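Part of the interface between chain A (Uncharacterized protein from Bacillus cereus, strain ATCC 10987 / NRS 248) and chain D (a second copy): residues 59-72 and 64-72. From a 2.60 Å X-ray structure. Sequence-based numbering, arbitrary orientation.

Chain A (59-72) ERDEKLMSTIRLIQ
Chain D 64-72: LMSTIRLIQ

How do the two backbones lie? Chain A is helical from Glu A59 through at least Leu A70, chain D from Leu D64 to Ile D71, and the helices run nearly parallel, 6° apart in direction, with axes 10.4 Å apart at closest approach. The register is offset: CA to CA is 6.7 Å for Leu A64 and Met D65, 7.1 Å for Thr A67 and Arg D69, and 6.4 Å for Ile A71 and Gln D72. No hydrogen bond crosses between the stretches; packing buries 473 Å², both sides summed.

How does Met D65, a selenomethionine, reach chain A? Its CB points sideways, but chi1 and chi2 are both t (-169° and 160°), extending the chain, and chi3 of -28° places CE of Met D65 3.5 Å from CB of Lys A63 and 3.9 Å from O of Arg A60. A long, flexible, unbranched side chain suits this reach, and it has the largest covered area, 94 Å². Lys A63 (m, t, t, p) offers its CB while its end leads away.

Why can a threonine sit buried here? Thr A67 is m (-66°), so OG1 turns back along its own helix and donates to O of Lys A63 at 3.2 Å. The polar group is thereby satisfied, although OG1 of Thr A67 also lies 3.9 Å from SE of Met D65. CG2 of Thr A67 packs 4.0 Å from CG2 of Ile D68 (m, m).

What closes the C-terminal end? Branched, apolar Ile A71 (chi1 -53°, chi2 -48°) points toward chain D and suits packing on two neighbours, with CD1 3.5 Å from NH1 of Arg D69 and CG2 3.7 Å from CB of Gln D72 (m, t, chi3 -40°). Arg D69 starts sideways, then folds through -69°, -148°, 41° and 65°, so its CG lies 3.6 Å from CG2 of Thr A67, which also sits at the guanidinium's edge, near its plane.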

# COMPACT_ATOMS: atom_id res chain seq x y z
N GLU A 59 23.38 -17.08 3.33
CA GLU A 59 23.41 -18.57 3.38
C GLU A 59 23.83 -19.11 2.01
O GLU A 59 24.66 -20.04 1.99
CB GLU A 59 22.06 -19.21 3.70
CG GLU A 59 21.54 -19.02 5.11
CD GLU A 59 20.08 -19.46 5.26
OE1 GLU A 59 19.70 -20.54 4.69
OE2 GLU A 59 19.29 -18.72 5.90
N ARG A 60 23.32 -18.55 0.90
CA ARG A 60 23.63 -19.07 -0.47
C ARG A 60 25.02 -18.60 -0.94
O ARG A 60 25.68 -19.39 -1.58
CB ARG A 60 22.54 -18.71 -1.48
CG ARG A 60 21.23 -19.45 -1.24
CD ARG A 60 20.15 -18.88 -2.15
NE ARG A 60 18.83 -18.78 -1.53
CZ ARG A 60 17.95 -17.80 -1.73
NH1 ARG A 60 18.22 -16.77 -2.51
NH2 ARG A 60 16.78 -17.85 -1.12
N ASP A 61 25.47 -17.40 -0.59
CA ASP A 61 26.90 -17.00 -0.77
C ASP A 61 27.85 -17.98 -0.01
O ASP A 61 28.85 -18.41 -0.59
CB ASP A 61 27.10 -15.52 -0.39
CG ASP A 61 26.21 -14.54 -1.15
OD1 ASP A 61 25.99 -14.77 -2.36
OD2 ASP A 61 25.72 -13.56 -0.53
N GLU A 62 27.56 -18.35 1.24
CA GLU A 62 28.40 -19.33 1.99
C GLU A 62 28.45 -20.65 1.22
O GLU A 62 29.54 -21.14 0.91
CB GLU A 62 27.79 -19.66 3.35
CG GLU A 62 28.29 -18.86 4.53
CD GLU A 62 28.03 -19.64 5.81
OE1 GLU A 62 28.82 -20.58 6.09
OE2 GLU A 62 27.01 -19.37 6.49
N LYS A 63 27.30 -21.25 0.98
CA LYS A 63 27.21 -22.51 0.19
C LYS A 63 28.07 -22.35 -1.06
O LYS A 63 28.94 -23.19 -1.30
CB LYS A 63 25.75 -22.84 -0.11
CG LYS A 63 25.04 -23.57 1.02
CD LYS A 63 23.54 -23.61 0.84
CE LYS A 63 22.87 -24.54 1.84
NZ LYS A 63 22.95 -24.02 3.22
N LEU A 64 27.88 -21.26 -1.80
CA LEU A 64 28.64 -20.96 -3.03
C LEU A 64 30.14 -21.02 -2.76
O LEU A 64 30.82 -21.77 -3.46
CB LEU A 64 28.23 -19.58 -3.54
CG LEU A 64 29.02 -19.12 -4.76
CD1 LEU A 64 29.04 -20.22 -5.81
CD2 LEU A 64 28.43 -17.83 -5.31
N MSE A 65 30.65 -20.26 -1.78
CA MSE A 65 32.10 -20.21 -1.50
C MSE A 65 32.55 -21.61 -1.09
O MSE A 65 33.57 -22.01 -1.57
CB MSE A 65 32.47 -19.22 -0.39
CG MSE A 65 33.04 -17.90 -0.84
SE MSE A 65 34.46 -17.99 -2.21
CE MSE A 65 35.47 -19.62 -1.82
N SER A 66 31.83 -22.29 -0.20
CA SER A 66 32.13 -23.70 0.16
C SER A 66 32.37 -24.48 -1.14
O SER A 66 33.37 -25.21 -1.22
CB SER A 66 31.02 -24.37 0.93
OG SER A 66 31.14 -24.14 2.32
N THR A 67 31.46 -24.35 -2.10
CA THR A 67 31.53 -25.12 -3.37
C THR A 67 32.77 -24.71 -4.17
O THR A 67 33.54 -25.61 -4.56
CB THR A 67 30.25 -24.96 -4.20
OG1 THR A 67 29.21 -25.57 -3.45
CG2 THR A 67 30.38 -25.60 -5.56
N ILE A 68 32.96 -23.42 -4.42
CA ILE A 68 34.08 -22.91 -5.26
C ILE A 68 35.39 -23.21 -4.53
O ILE A 68 36.43 -23.19 -5.18
CB ILE A 68 33.88 -21.42 -5.60
CG1 ILE A 68 32.72 -21.24 -6.58
CG2 ILE A 68 35.15 -20.78 -6.12
CD1 ILE A 68 32.16 -19.84 -6.63
N ARG A 69 35.33 -23.52 -3.24
CA ARG A 69 36.52 -23.88 -2.40
C ARG A 69 36.85 -25.36 -2.61
O ARG A 69 38.04 -25.68 -2.68
CB ARG A 69 36.24 -23.54 -0.93
CG ARG A 69 37.38 -23.88 0.02
CD ARG A 69 38.58 -22.97 -0.16
NE ARG A 69 39.73 -23.44 0.61
CZ ARG A 69 40.86 -23.94 0.11
NH1 ARG A 69 41.05 -24.04 -1.20
NH2 ARG A 69 41.82 -24.33 0.93
N LEU A 70 35.85 -26.23 -2.66
CA LEU A 70 36.00 -27.68 -2.96
C LEU A 70 36.45 -27.90 -4.41
O LEU A 70 37.46 -28.65 -4.61
CB LEU A 70 34.68 -28.41 -2.69
CG LEU A 70 34.65 -29.30 -1.45
CD1 LEU A 70 35.20 -28.57 -0.22
CD2 LEU A 70 33.24 -29.79 -1.19
N ILE A 71 35.76 -27.31 -5.40
CA ILE A 71 36.13 -27.43 -6.85
C ILE A 71 37.64 -27.17 -6.95
O ILE A 71 38.32 -27.88 -7.71
CB ILE A 71 35.37 -26.45 -7.75
CG1 ILE A 71 33.85 -26.53 -7.58
CG2 ILE A 71 35.78 -26.64 -9.20
CD1 ILE A 71 33.27 -27.92 -7.61
N GLN A 72 38.12 -26.20 -6.20
CA GLN A 72 39.55 -25.81 -6.13
C GLN A 72 40.38 -26.94 -5.53
O GLN A 72 41.46 -27.23 -6.08
CB GLN A 72 39.71 -24.57 -5.26
CG GLN A 72 40.45 -23.45 -5.97
CD GLN A 72 40.89 -22.38 -5.01
OE1 GLN A 72 41.62 -21.47 -5.38
NE2 GLN A 72 40.43 -22.50 -3.77
N LEU D 64 22.07 -22.21 -10.20
CA LEU D 64 23.46 -21.69 -10.33
C LEU D 64 24.45 -22.70 -9.76
O LEU D 64 25.44 -23.00 -10.41
CB LEU D 64 23.60 -20.37 -9.57
CG LEU D 64 23.52 -19.06 -10.36
CD1 LEU D 64 24.54 -18.09 -9.80
CD2 LEU D 64 23.74 -19.25 -11.85
N MSE D 65 24.20 -23.16 -8.54
CA MSE D 65 25.14 -24.03 -7.79
C MSE D 65 25.17 -25.40 -8.45
O MSE D 65 26.27 -25.87 -8.75
CB MSE D 65 24.72 -24.17 -6.33
CG MSE D 65 25.77 -24.84 -5.45
SE MSE D 65 25.47 -24.43 -3.56
CE MSE D 65 24.57 -22.68 -3.42
N SER D 66 23.99 -26.00 -8.64
CA SER D 66 23.82 -27.32 -9.28
C SER D 66 24.53 -27.28 -10.63
O SER D 66 25.16 -28.27 -10.98
CB SER D 66 22.38 -27.69 -9.44
OG SER D 66 22.28 -28.97 -10.04
N THR D 67 24.46 -26.15 -11.33
CA THR D 67 25.27 -25.93 -12.55
C THR D 67 26.73 -26.10 -12.17
O THR D 67 27.31 -27.12 -12.51
CB THR D 67 25.05 -24.55 -13.15
OG1 THR D 67 23.75 -24.56 -13.74
CG2 THR D 67 26.07 -24.19 -14.20
N ILE D 68 27.27 -25.09 -11.48
CA ILE D 68 28.71 -24.97 -11.08
C ILE D 68 29.26 -26.36 -10.77
O ILE D 68 30.15 -26.81 -11.50
CB ILE D 68 28.84 -24.01 -9.89
CG1 ILE D 68 28.49 -22.57 -10.28
CG2 ILE D 68 30.23 -24.10 -9.27
CD1 ILE D 68 29.51 -21.91 -11.15
N ARG D 69 28.75 -27.00 -9.71
CA ARG D 69 29.20 -28.33 -9.20
C ARG D 69 29.25 -29.31 -10.38
O ARG D 69 30.36 -29.75 -10.73
CB ARG D 69 28.25 -28.90 -8.14
CG ARG D 69 28.26 -28.16 -6.81
CD ARG D 69 28.00 -29.05 -5.61
NE ARG D 69 28.68 -30.34 -5.70
CZ ARG D 69 30.00 -30.52 -5.70
NH1 ARG D 69 30.83 -29.50 -5.62
NH2 ARG D 69 30.50 -31.74 -5.80
N LEU D 70 28.08 -29.57 -10.96
CA LEU D 70 27.84 -30.53 -12.07
C LEU D 70 28.82 -30.28 -13.22
O LEU D 70 29.27 -31.29 -13.81
CB LEU D 70 26.40 -30.37 -12.56
CG LEU D 70 26.01 -31.25 -13.74
CD1 LEU D 70 26.09 -32.73 -13.38
CD2 LEU D 70 24.61 -30.88 -14.22
N ILE D 71 29.12 -29.02 -13.56
CA ILE D 71 30.03 -28.69 -14.70
C ILE D 71 31.48 -28.77 -14.21
O ILE D 71 32.35 -29.00 -15.04
CB ILE D 71 29.67 -27.34 -15.35
CG1 ILE D 71 28.43 -27.43 -16.24
CG2 ILE D 71 30.84 -26.81 -16.17
CD1 ILE D 71 27.31 -28.27 -15.67
N GLN D 72 31.72 -28.59 -12.91
CA GLN D 72 33.08 -28.51 -12.32
C GLN D 72 33.11 -29.35 -11.03
O GLN D 72 34.17 -29.85 -10.69
CB GLN D 72 33.43 -27.04 -12.08
CG GLN D 72 33.32 -26.18 -13.33
CD GLN D 72 33.17 -24.71 -13.01
OE1 GLN D 72 32.47 -24.33 -12.08
NE2 GLN D 72 33.84 -23.86 -13.78